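Local coordinates for conserved hypothetical protein NMB0706 (Neisseria meningitidis, PDB 1RV9) that is of unknown function but belongs to the multi-copper polyphenol oxidoreductase laccase (DUF152) family and adopts an alpha-beta-beta-alpha fold, at residues A43-L49 against A244-A249; V71-V75 against L251-D255; P74-L78 against A89-L93; P166-A172 against H227-L231. The contacts are given in a common frame with arbitrary orientation. Residue numbers count along the deposited sequence, not the author numbering.

Contact 1: residues A43-L49 against A244-A249; sequences AYQSLNL and ATGRMA. With SO4 (sulfate ion), chain B.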
loop_
_atom_site.group_PDB
_atom_site.type_symbol
_atom_site.label_atom_id
_atom_site.label_comp_id
_atom_site.label_asym_id
_atom_site.label_seq_id
_atom_site.Cartn_x
_atom_site.Cartn_y
_atom_site.Cartn_z
ATOM N N ALA A 43 -6.470 -18.706 -9.887
ATOM C CA ALA A 43 -6.665 -17.261 -9.806
ATOM C C ALA A 43 -5.731 -16.621 -8.793
ATOM O O ALA A 43 -5.487 -15.421 -8.835
ATOM C CB ALA A 43 -8.113 -16.951 -9.424
ATOM N N TYR A 44 -5.203 -17.416 -7.878
ATOM C CA TYR A 44 -4.336 -16.872 -6.854
ATOM C C TYR A 44 -2.931 -17.117 -7.275
ATOM O O TYR A 44 -1.998 -16.992 -6.476
ATOM C CB TYR A 44 -4.618 -17.559 -5.524
ATOM C CG TYR A 44 -6.070 -17.470 -5.136
ATOM C CD1 TYR A 44 -6.936 -18.542 -5.351
ATOM C CD2 TYR A 44 -6.598 -16.288 -4.614
ATOM C CE1 TYR A 44 -8.295 -18.440 -5.059
ATOM C CE2 TYR A 44 -7.965 -16.174 -4.319
ATOM C CZ TYR A 44 -8.804 -17.253 -4.548
ATOM O OH TYR A 44 -10.150 -17.138 -4.287
ATOM N N GLN A 45 -2.714 -17.386 -8.547
ATOM C CA GLN A 45 -1.342 -17.707 -8.785
ATOM C C GLN A 45 -0.120 -16.980 -8.336
ATOM O O GLN A 45 0.290 -15.853 -8.717
ATOM C CB GLN A 45 -1.093 -18.267 -10.183
ATOM C CG GLN A 45 -1.166 -17.500 -11.470
ATOM C CD GLN A 45 -1.150 -18.540 -12.571
ATOM O OE1 GLN A 45 -2.161 -19.205 -12.813
ATOM N NE2 GLN A 45 0.015 -18.758 -13.181
ATOM N N SER A 46 0.337 -17.851 -7.437
ATOM C CA SER A 46 1.430 -18.038 -6.580
ATOM C C SER A 46 1.628 -17.282 -5.284
ATOM O O SER A 46 1.190 -17.775 -4.216
ATOM C CB SER A 46 2.624 -18.265 -7.519
ATOM O OG SER A 46 3.725 -17.482 -7.276
ATOM N N LEU A 47 2.249 -16.120 -5.288
ATOM C CA LEU A 47 2.409 -15.545 -3.946
ATOM C C LEU A 47 1.266 -14.758 -3.312
ATOM O O LEU A 47 1.421 -13.586 -2.992
ATOM C CB LEU A 47 3.727 -14.775 -3.813
ATOM C CG LEU A 47 4.352 -14.584 -2.426
ATOM C CD1 LEU A 47 4.929 -15.896 -1.864
ATOM C CD2 LEU A 47 5.488 -13.565 -2.573
ATOM N N ASN A 48 0.152 -15.445 -3.038
ATOM C CA ASN A 48 -0.987 -14.781 -2.402
ATOM C C ASN A 48 -0.830 -14.695 -0.896
ATOM O O ASN A 48 -0.745 -15.713 -0.208
ATOM C CB ASN A 48 -2.294 -15.503 -2.722
ATOM C CG ASN A 48 -3.453 -14.969 -1.919
ATOM O OD1 ASN A 48 -3.595 -13.763 -1.761
ATOM N ND2 ASN A 48 -4.297 -15.868 -1.413
ATOM N N LEU A 49 -0.803 -13.470 -0.387
ATOM C CA LEU A 49 -0.638 -13.250 1.037
ATOM C C LEU A 49 -1.934 -12.928 1.771
ATOM O O LEU A 49 -1.921 -12.753 2.988
ATOM C CB LEU A 49 0.373 -12.123 1.255
ATOM C CG LEU A 49 1.741 -12.374 0.618
ATOM C CD1 LEU A 49 2.571 -11.099 0.655
ATOM C CD2 LEU A 49 2.447 -13.502 1.351
ATOM N N ALA A 244 -11.797 -12.386 -8.147
ATOM C CA ALA A 244 -11.260 -13.143 -7.022
ATOM C C ALA A 244 -9.824 -13.518 -7.366
ATOM O O ALA A 244 -9.575 -14.295 -8.289
ATOM C CB ALA A 244 -12.096 -14.396 -6.785
ATOM N N THR A 245 -8.875 -12.953 -6.628
ATOM C CA THR A 245 -7.471 -13.219 -6.888
ATOM C C THR A 245 -6.635 -13.019 -5.624
ATOM O O THR A 245 -7.170 -12.792 -4.539
ATOM C CB THR A 245 -6.959 -12.309 -8.043
ATOM O OG1 THR A 245 -5.668 -12.750 -8.479
ATOM C CG2 THR A 245 -6.881 -10.854 -7.597
ATOM N N GLY A 246 -5.318 -13.110 -5.765
ATOM C CA GLY A 246 -4.458 -12.956 -4.608
ATOM C C GLY A 246 -4.139 -11.520 -4.245
ATOM O O GLY A 246 -4.659 -10.576 -4.841
ATOM N N ARG A 247 -3.285 -11.366 -3.243
ATOM C CA ARG A 247 -2.855 -10.052 -2.787
ATOM C C ARG A 247 -1.343 -10.051 -2.605
ATOM O O ARG A 247 -0.785 -10.983 -2.029
ATOM C CB ARG A 247 -3.504 -9.708 -1.442
ATOM C CG ARG A 247 -5.017 -9.538 -1.489
ATOM C CD ARG A 247 -5.416 -8.267 -2.217
ATOM N NE ARG A 247 -6.863 -8.064 -2.199
ATOM C CZ ARG A 247 -7.727 -8.702 -2.985
ATOM N NH1 ARG A 247 -7.303 -9.596 -3.872
ATOM N NH2 ARG A 247 -9.022 -8.449 -2.875
ATOM N N MET A 248 -0.675 -9.028 -3.126
ATOM C CA MET A 248 0.758 -8.929 -2.909
ATOM C C MET A 248 0.865 -7.962 -1.738
ATOM O O MET A 248 -0.154 -7.499 -1.222
ATOM C CB MET A 248 1.498 -8.397 -4.144
ATOM C CG MET A 248 0.947 -7.134 -4.757
ATOM S SD MET A 248 -0.202 -7.476 -6.099
ATOM C CE MET A 248 -0.768 -5.818 -6.427
ATOM N N ALA A 249 2.074 -7.657 -1.294
ATOM C CA ALA A 249 2.193 -6.749 -0.163
ATOM C C ALA A 249 3.376 -5.823 -0.290
ATOM O O ALA A 249 4.327 -6.104 -1.015
ATOM C CB ALA A 249 2.306 -7.538 1.122
HETATM S S SO4 B . -10.307 -5.937 -0.393
HETATM O O1 SO4 B . -11.642 -6.340 0.095
HETATM O O2 SO4 B . -9.357 -7.052 -0.205
HETATM O O3 SO4 B . -10.389 -5.600 -1.824
HETATM O O4 SO4 B . -9.836 -4.767 0.368
#

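Contact 2: residues V71-V75 against L251-D255; sequences VGLPV and LIWLD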
loop_
_atom_site.group_PDB
_atom_site.type_symbol
_atom_site.label_atom_id
_atom_site.label_comp_id
_atom_site.label_asym_id
_atom_site.label_seq_id
_atom_site.Cartn_x
_atom_site.Cartn_y
_atom_site.Cartn_z
ATOM N N VAL A 71 12.137 -11.346 4.890
ATOM C CA VAL A 71 12.185 -10.212 5.807
ATOM C C VAL A 71 13.088 -10.424 7.016
ATOM O O VAL A 71 13.910 -9.567 7.342
ATOM C CB VAL A 71 10.770 -9.857 6.300
ATOM C CG1 VAL A 71 10.823 -8.654 7.236
ATOM C CG2 VAL A 71 9.871 -9.566 5.105
ATOM N N GLY A 72 12.931 -11.563 7.687
ATOM C CA GLY A 72 13.749 -11.841 8.855
ATOM C C GLY A 72 13.147 -11.292 10.134
ATOM O O GLY A 72 13.794 -11.277 11.180
ATOM N N LEU A 73 11.903 -10.829 10.042
ATOM C CA LEU A 73 11.174 -10.273 11.182
ATOM C C LEU A 73 9.704 -10.636 11.060
ATOM O O LEU A 73 9.224 -10.945 9.968
ATOM C CB LEU A 73 11.253 -8.739 11.195
ATOM C CG LEU A 73 12.540 -7.983 11.504
ATOM C CD1 LEU A 73 12.322 -6.498 11.214
ATOM C CD2 LEU A 73 12.927 -8.193 12.959
ATOM N N PRO A 74 8.967 -10.624 12.183
ATOM C CA PRO A 74 7.544 -10.948 12.069
ATOM C C PRO A 74 6.897 -9.806 11.276
ATOM O O PRO A 74 7.336 -8.656 11.367
ATOM C CB PRO A 74 7.078 -11.004 13.526
ATOM C CG PRO A 74 8.049 -10.099 14.241
ATOM C CD PRO A 74 9.361 -10.446 13.593
ATOM N N VAL A 75 5.872 -10.131 10.495
ATOM C CA VAL A 75 5.181 -9.153 9.663
ATOM C C VAL A 75 3.799 -8.851 10.235
ATOM O O VAL A 75 3.000 -9.761 10.460
ATOM C CB VAL A 75 5.034 -9.690 8.225
ATOM C CG1 VAL A 75 4.349 -8.658 7.341
ATOM C CG2 VAL A 75 6.406 -10.048 7.664
ATOM N N LEU A 251 6.016 -4.024 2.165
ATOM C CA LEU A 251 6.543 -4.073 3.522
ATOM C C LEU A 251 7.702 -3.119 3.724
ATOM O O LEU A 251 8.449 -2.819 2.794
ATOM C CB LEU A 251 7.022 -5.492 3.855
ATOM C CG LEU A 251 6.036 -6.655 3.734
ATOM C CD1 LEU A 251 5.852 -7.030 2.271
ATOM C CD2 LEU A 251 6.581 -7.847 4.514
ATOM N N ILE A 252 7.848 -2.660 4.959
ATOM C CA ILE A 252 8.934 -1.760 5.307
ATOM C C ILE A 252 9.333 -2.007 6.754
ATOM O O ILE A 252 8.492 -2.292 7.609
ATOM C CB ILE A 252 8.522 -0.276 5.095
ATOM C CG1 ILE A 252 9.727 0.637 5.326
ATOM C CG2 ILE A 252 7.373 0.100 6.028
ATOM C CD1 ILE A 252 9.490 2.061 4.859
ATOM N N TRP A 253 10.629 -1.935 7.022
ATOM C CA TRP A 253 11.107 -2.137 8.376
ATOM C C TRP A 253 12.449 -1.474 8.590
ATOM O O TRP A 253 13.122 -1.085 7.634
ATOM C CB TRP A 253 11.201 -3.637 8.699
ATOM C CG TRP A 253 12.210 -4.425 7.890
ATOM C CD1 TRP A 253 13.476 -4.777 8.269
ATOM C CD2 TRP A 253 12.005 -4.999 6.594
ATOM N NE1 TRP A 253 14.070 -5.541 7.289
ATOM C CE2 TRP A 253 13.190 -5.689 6.249
ATOM C CE3 TRP A 253 10.937 -4.993 5.687
ATOM C CZ2 TRP A 253 13.330 -6.377 5.037
ATOM C CZ3 TRP A 253 11.077 -5.675 4.481
ATOM C CH2 TRP A 253 12.269 -6.355 4.167
ATOM N N LEU A 254 12.800 -1.314 9.858
ATOM C CA LEU A 254 14.074 -0.732 10.245
ATOM C C LEU A 254 15.006 -1.896 10.541
ATOM O O LEU A 254 14.622 -2.862 11.203
ATOM C CB LEU A 254 13.914 0.129 11.498
ATOM C CG LEU A 254 13.124 1.422 11.327
ATOM C CD1 LEU A 254 12.730 1.964 12.694
ATOM C CD2 LEU A 254 13.971 2.437 10.553
ATOM N N ASP A 255 16.222 -1.810 10.022
ATOM C CA ASP A 255 17.225 -2.840 10.236
ATOM C C ASP A 255 18.523 -2.117 10.548
ATOM O O ASP A 255 19.357 -1.906 9.669
ATOM C CB ASP A 255 17.381 -3.709 8.986
ATOM C CG ASP A 255 18.576 -4.638 9.066
ATOM O OD1 ASP A 255 18.907 -5.080 10.184
ATOM O OD2 ASP A 255 19.176 -4.935 8.010
#

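Contact 3: residues P74-L78 against A89-L93; sequences PVAYL and AAEAL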
loop_
_atom_site.group_PDB
_atom_site.type_symbol
_atom_site.label_atom_id
_atom_site.label_comp_id
_atom_site.label_asym_id
_atom_site.label_seq_id
_atom_site.Cartn_x
_atom_site.Cartn_y
_atom_site.Cartn_z
ATOM N N PRO A 74 8.967 -10.624 12.183
ATOM C CA PRO A 74 7.544 -10.948 12.069
ATOM C C PRO A 74 6.897 -9.806 11.276
ATOM O O PRO A 74 7.336 -8.656 11.367
ATOM C CB PRO A 74 7.078 -11.004 13.526
ATOM C CG PRO A 74 8.049 -10.099 14.241
ATOM C CD PRO A 74 9.361 -10.446 13.593
ATOM N N VAL A 75 5.872 -10.131 10.495
ATOM C CA VAL A 75 5.181 -9.153 9.663
ATOM C C VAL A 75 3.799 -8.851 10.235
ATOM O O VAL A 75 3.000 -9.761 10.460
ATOM C CB VAL A 75 5.034 -9.690 8.225
ATOM C CG1 VAL A 75 4.349 -8.658 7.341
ATOM C CG2 VAL A 75 6.406 -10.048 7.664
ATOM N N ALA A 76 3.518 -7.571 10.462
ATOM C CA ALA A 76 2.237 -7.164 11.029
ATOM C C ALA A 76 1.089 -7.046 10.028
ATOM O O ALA A 76 0.643 -5.942 9.706
ATOM C CB ALA A 76 2.398 -5.847 11.788
ATOM N N TYR A 77 0.606 -8.187 9.541
ATOM C CA TYR A 77 -0.518 -8.199 8.615
ATOM C C TYR A 77 -1.739 -7.683 9.373
ATOM O O TYR A 77 -1.963 -8.046 10.533
ATOM C CB TYR A 77 -0.780 -9.622 8.114
ATOM C CG TYR A 77 0.315 -10.161 7.229
ATOM C CD1 TYR A 77 0.486 -9.683 5.929
ATOM C CD2 TYR A 77 1.204 -11.127 7.699
ATOM C CE1 TYR A 77 1.516 -10.150 5.119
ATOM C CE2 TYR A 77 2.241 -11.601 6.896
ATOM C CZ TYR A 77 2.390 -11.108 5.609
ATOM O OH TYR A 77 3.414 -11.560 4.811
ATOM N N LEU A 78 -2.529 -6.842 8.719
ATOM C CA LEU A 78 -3.712 -6.266 9.350
ATOM C C LEU A 78 -4.994 -6.770 8.716
ATOM O O LEU A 78 -4.996 -7.249 7.582
ATOM C CB LEU A 78 -3.700 -4.740 9.200
ATOM C CG LEU A 78 -2.429 -3.960 9.540
ATOM C CD1 LEU A 78 -2.596 -2.518 9.069
ATOM C CD2 LEU A 78 -2.157 -4.015 11.037
ATOM N N ALA A 89 2.639 -1.179 14.708
ATOM C CA ALA A 89 2.899 -2.512 14.180
ATOM C C ALA A 89 3.355 -3.498 15.244
ATOM O O ALA A 89 2.970 -4.669 15.211
ATOM C CB ALA A 89 3.930 -2.440 13.057
ATOM N N ALA A 90 4.161 -3.024 16.189
ATOM C CA ALA A 90 4.675 -3.878 17.256
ATOM C C ALA A 90 3.564 -4.425 18.149
ATOM O O ALA A 90 3.743 -5.446 18.813
ATOM C CB ALA A 90 5.695 -3.106 18.096
ATOM N N GLU A 91 2.416 -3.752 18.160
ATOM C CA GLU A 91 1.284 -4.179 18.981
ATOM C C GLU A 91 0.244 -4.945 18.168
ATOM O O GLU A 91 -0.700 -5.508 18.730
ATOM C CB GLU A 91 0.600 -2.968 19.620
ATOM C CG GLU A 91 1.492 -2.093 20.479
ATOM C CD GLU A 91 0.732 -0.930 21.091
ATOM O OE1 GLU A 91 0.138 -0.135 20.333
ATOM O OE2 GLU A 91 0.725 -0.810 22.334
ATOM N N ALA A 92 0.412 -4.969 16.852
ATOM C CA ALA A 92 -0.530 -5.652 15.972
ATOM C C ALA A 92 -0.266 -7.141 15.771
ATOM O O ALA A 92 -0.989 -7.804 15.030
ATOM C CB ALA A 92 -0.554 -4.937 14.615
ATOM N N LEU A 93 0.760 -7.661 16.439
ATOM C CA LEU A 93 1.128 -9.067 16.298
ATOM C C LEU A 93 0.404 -10.083 17.183
ATOM O O LEU A 93 0.260 -11.235 16.807
ATOM C CB LEU A 93 2.636 -9.227 16.494
ATOM C CG LEU A 93 3.513 -8.330 15.620
ATOM C CD1 LEU A 93 4.974 -8.593 15.955
ATOM C CD2 LEU A 93 3.253 -8.594 14.140
#

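Contact 4: residues P166-A172 against H227-L231; sequences PAISADA and HCTVL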
loop_
_atom_site.group_PDB
_atom_site.type_symbol
_atom_site.label_atom_id
_atom_site.label_comp_id
_atom_site.label_asym_id
_atom_site.label_seq_id
_atom_site.Cartn_x
_atom_site.Cartn_y
_atom_site.Cartn_z
ATOM N N PRO A 166 2.945 -0.419 -6.133
ATOM C CA PRO A 166 2.186 -0.824 -7.319
ATOM C C PRO A 166 0.678 -0.748 -7.109
ATOM O O PRO A 166 0.144 -1.363 -6.191
ATOM C CB PRO A 166 2.676 -2.249 -7.568
ATOM C CG PRO A 166 2.964 -2.747 -6.188
ATOM C CD PRO A 166 3.658 -1.566 -5.541
ATOM N N ALA A 167 0.000 0.017 -7.961
ATOM C CA ALA A 167 -1.447 0.170 -7.869
ATOM C C ALA A 167 -2.047 0.201 -9.265
ATOM O O ALA A 167 -1.330 0.121 -10.266
ATOM C CB ALA A 167 -1.794 1.463 -7.129
ATOM N N ILE A 168 -3.367 0.308 -9.332
ATOM C CA ILE A 168 -4.037 0.376 -10.619
ATOM C C ILE A 168 -3.807 1.800 -11.121
ATOM O O ILE A 168 -3.984 2.767 -10.372
ATOM C CB ILE A 168 -5.548 0.071 -10.471
ATOM C CG1 ILE A 168 -6.224 0.105 -11.841
ATOM C CG2 ILE A 168 -6.197 1.058 -9.499
ATOM C CD1 ILE A 168 -7.640 -0.435 -11.833
ATOM N N SER A 169 -3.385 1.928 -12.376
ATOM C CA SER A 169 -3.112 3.244 -12.937
ATOM C C SER A 169 -4.365 3.922 -13.476
ATOM O O SER A 169 -5.387 3.278 -13.705
ATOM C CB SER A 169 -2.065 3.140 -14.048
ATOM O OG SER A 169 -2.613 2.549 -15.209
ATOM N N ALA A 170 -4.266 5.230 -13.678
ATOM C CA ALA A 170 -5.378 6.029 -14.174
ATOM C C ALA A 170 -6.066 5.399 -15.379
ATOM O O ALA A 170 -7.295 5.308 -15.427
ATOM C CB ALA A 170 -4.883 7.426 -14.526
ATOM N N ASP A 171 -5.269 4.956 -16.345
ATOM C CA ASP A 171 -5.805 4.346 -17.556
ATOM C C ASP A 171 -6.794 3.216 -17.315
ATOM O O ASP A 171 -7.716 3.011 -18.105
ATOM C CB ASP A 171 -4.663 3.822 -18.428
ATOM C CG ASP A 171 -3.925 4.927 -19.144
ATOM O OD1 ASP A 171 -4.578 5.681 -19.897
ATOM O OD2 ASP A 171 -2.696 5.040 -18.959
ATOM N N ALA A 172 -6.614 2.487 -16.219
ATOM C CA ALA A 172 -7.481 1.357 -15.921
ATOM C C ALA A 172 -8.469 1.552 -14.778
ATOM O O ALA A 172 -9.363 0.726 -14.593
ATOM C CB ALA A 172 -6.623 0.122 -15.646
ATOM N N HIS A 227 4.049 1.778 -11.778
ATOM C CA HIS A 227 3.401 0.545 -12.212
ATOM C C HIS A 227 1.894 0.654 -12.402
ATOM O O HIS A 227 1.264 1.635 -12.005
ATOM C CB HIS A 227 3.646 -0.563 -11.183
ATOM C CG HIS A 227 5.083 -0.937 -11.008
ATOM N ND1 HIS A 227 5.737 -1.802 -11.857
ATOM C CD2 HIS A 227 5.985 -0.589 -10.059
ATOM C CE1 HIS A 227 6.978 -1.976 -11.437
ATOM N NE2 HIS A 227 7.154 -1.249 -10.348
ATOM N N CYS A 228 1.336 -0.371 -13.037
ATOM C CA CYS A 228 -0.103 -0.499 -13.218
ATOM C C CYS A 228 -0.357 -1.972 -12.957
ATOM O O CYS A 228 0.102 -2.836 -13.704
ATOM C CB CYS A 228 -0.580 -0.162 -14.630
ATOM S SG CYS A 228 -2.374 -0.469 -14.775
ATOM N N THR A 229 -1.069 -2.260 -11.878
ATOM C CA THR A 229 -1.363 -3.635 -11.521
ATOM C C THR A 229 -2.202 -4.350 -12.577
ATOM O O THR A 229 -2.122 -5.568 -12.715
ATOM C CB THR A 229 -2.085 -3.696 -10.171
ATOM O OG1 THR A 229 -3.211 -2.810 -10.190
ATOM C CG2 THR A 229 -1.145 -3.282 -9.052
ATOM N N VAL A 230 -3.001 -3.598 -13.329
ATOM C CA VAL A 230 -3.835 -4.207 -14.360
ATOM C C VAL A 230 -3.015 -4.605 -15.588
ATOM O O VAL A 230 -3.123 -5.728 -16.082
ATOM C CB VAL A 230 -4.972 -3.254 -14.798
ATOM C CG1 VAL A 230 -5.690 -3.813 -16.018
ATOM C CG2 VAL A 230 -5.957 -3.075 -13.657
ATOM N N LEU A 231 -2.186 -3.685 -16.067
ATOM C CA LEU A 231 -1.360 -3.937 -17.243
ATOM C C LEU A 231 -0.270 -4.989 -17.035
ATOM O O LEU A 231 -0.018 -5.809 -17.916
ATOM C CB LEU A 231 -0.724 -2.626 -17.721
ATOM C CG LEU A 231 0.201 -2.695 -18.940
ATOM C CD1 LEU A 231 -0.552 -3.270 -20.130
ATOM C CD2 LEU A 231 0.721 -1.301 -19.265
#

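Contact 1: residues A43-L49 against A244-A249
Three hydrogen bonds, each of a different kind, join the loop A43-L49 to the run into strand 248-254. The hydroxyl OG1 of T245 gives its proton to O of A43 at 2.7 Å. The side-chain carbonyl OD1 of N48 receives N of R247 at 2.8 Å, and N of L49 completes the set with a nearly straight bond (169°) to O of R247 at 3.0 Å. Asparagine suits this spot because its short amide can accept a backbone N-H directly, while its ND2 bonds to D55. The closest approach of the two backbones demands glycine: CA of N48 and CA of G246 are 4.5 Å apart, and a CB on G246 would clash with CB of N48.

Van der Waals contacts flank these bonds. The ring of Y44 approaches the T245-G246 peptide obliquely, with CD2 of Y44 3.4 Å from C of T245, and its OH bonds to O of V53. At the buried end, CD1 of L49 meets CB of A249 at 3.6 Å.

The charged end of R247 leads away from the loop. Its NH1 bonds to O of G246 at 3.0 Å, and its NH2 to O2 of the sulfate, also at 3.0 Å. The ion probably comes from the crystallisation liquor; R247, H52 and H82 form the site that holds it in the crystal, near a possible, unconfirmed Cys-His-Asp triad.

Contact 2: residues V71-V75 against L251-D255
This is the helix-on-sheet packing of an alpha-beta-beta-alpha sandwich: the end of helix 57-71 and the turn after it cover strand 248-254 without any hydrogen bond across. L251 comes first, its CB directed at the turn. Its CD2 lies 3.8 Å from CG2 of V71 and 3.7 Å from CG1 of V75, so this one methyl touches both valines. I252 alternates to the other face of the sheet, where it touches V131 of the second sheet. W253 returns to the helix side and presents the broad surface: CG1 of V71 stands over its six-membered ring, 3.8 Å from the centroid and 5° off the normal, a CH-pi contact. G72, the first residue to leave the helix, takes a positive phi (88°), at which a side chain would jam against the preceding carbonyl; glycine suits this helix end. L73 then points at the sheet, its CD1 3.6 Å from CD1 of W253 and 4.3 Å from the backbone O of L254.

Contact 3: residues P74-L78 against A89-L93
An inverse gamma turn centred on A76 bends the chain within a short, weakly bonded strand, its N of Y77 to O of V75 bond being weak at 3.0 Å. The contact built around this residue has no hydrogen bonds across it. CB of A76 points at the opposing loop and meets three apolar groups: CB of A89 at 3.9 Å, CB of A92 at 4.2 Å and CD2 of L93 at 3.7 Å. Three alanines suit such close quarters, with CA of A76 only 5.7 Å from CA of A89. The loop folds tightly too, N of A92 bonding to O of A89 at 3.1 Å, which sets both methyls near A76. The longer leucines close the ends: CD1 of L93 reaches CG of P74 at 3.8 Å, and CD2 of L78 touches CB of A92 at 4.0 Å. Strand 75-76 is the outermost strand of the five-stranded sheet, beside strand 110-115, while A89-L93 follows strand 86-88 at the edge of the six-stranded sheet. The contact thus bridges the borders of the two sheets, with V109 and V87 packed alongside.

Contact 4: residues P166-A172 against H227-L231
The shortest hydrogen bond between these loops is that from N of T229 to O of A167, 2.9 Å long with an angle of 157°. A second involves sulfur: SG of C228 accepts N of S169 at 3.5 Å and, within its own segment, N of L231, also at 3.5 Å. A buried cysteine suits this place because its large, weakly polar sulfur can take two long bonds from backbone donors and still meet a methyl, SG of C228 lying 4.4 Å from CB of A172. The side chain of T229 points at the first loop: CG2 of T229 lies 3.7 Å from C of P166, and OG1 of T229, which is hydrogen-bonded to D117, 3.7 Å from CB of I168. Farther out, CG2 of V230 packs against both CD1 of I168 at 3.6 Å and CB of A172 at 3.8 Å, while CB of P166 touches CB of H227 at 4.1 Å. Both loops leave parallel neighbouring strands, 160-164 and 221-224, at one border of the six-stranded sheet, and R240 of helix 239-242 packs on I168 and V230.

How the contacts relate
Contacts 1 and 2 use successive parts of strand 248-254: the polar, loop-bound entry in contact 1, the apolar helix-facing run in contact 2. Both are mainly buried, whereas contacts 3 and 4 are only partly so. Contacts 2 and 3 share P74 and V75, which pass from the helix turn to the sheet edge, and both rely on apolar packing alone. Contact 4 joins two loops and contact 1 a loop to the start of a strand; both include hydrogen bonds to backbone atoms. The two meet where CE of M248 lies 3.7 Å from CG2 of T229. Contact 4 stands apart from contacts 2 and 3, across the chain's centre, its centre about 26 Å and 28 Å from theirs.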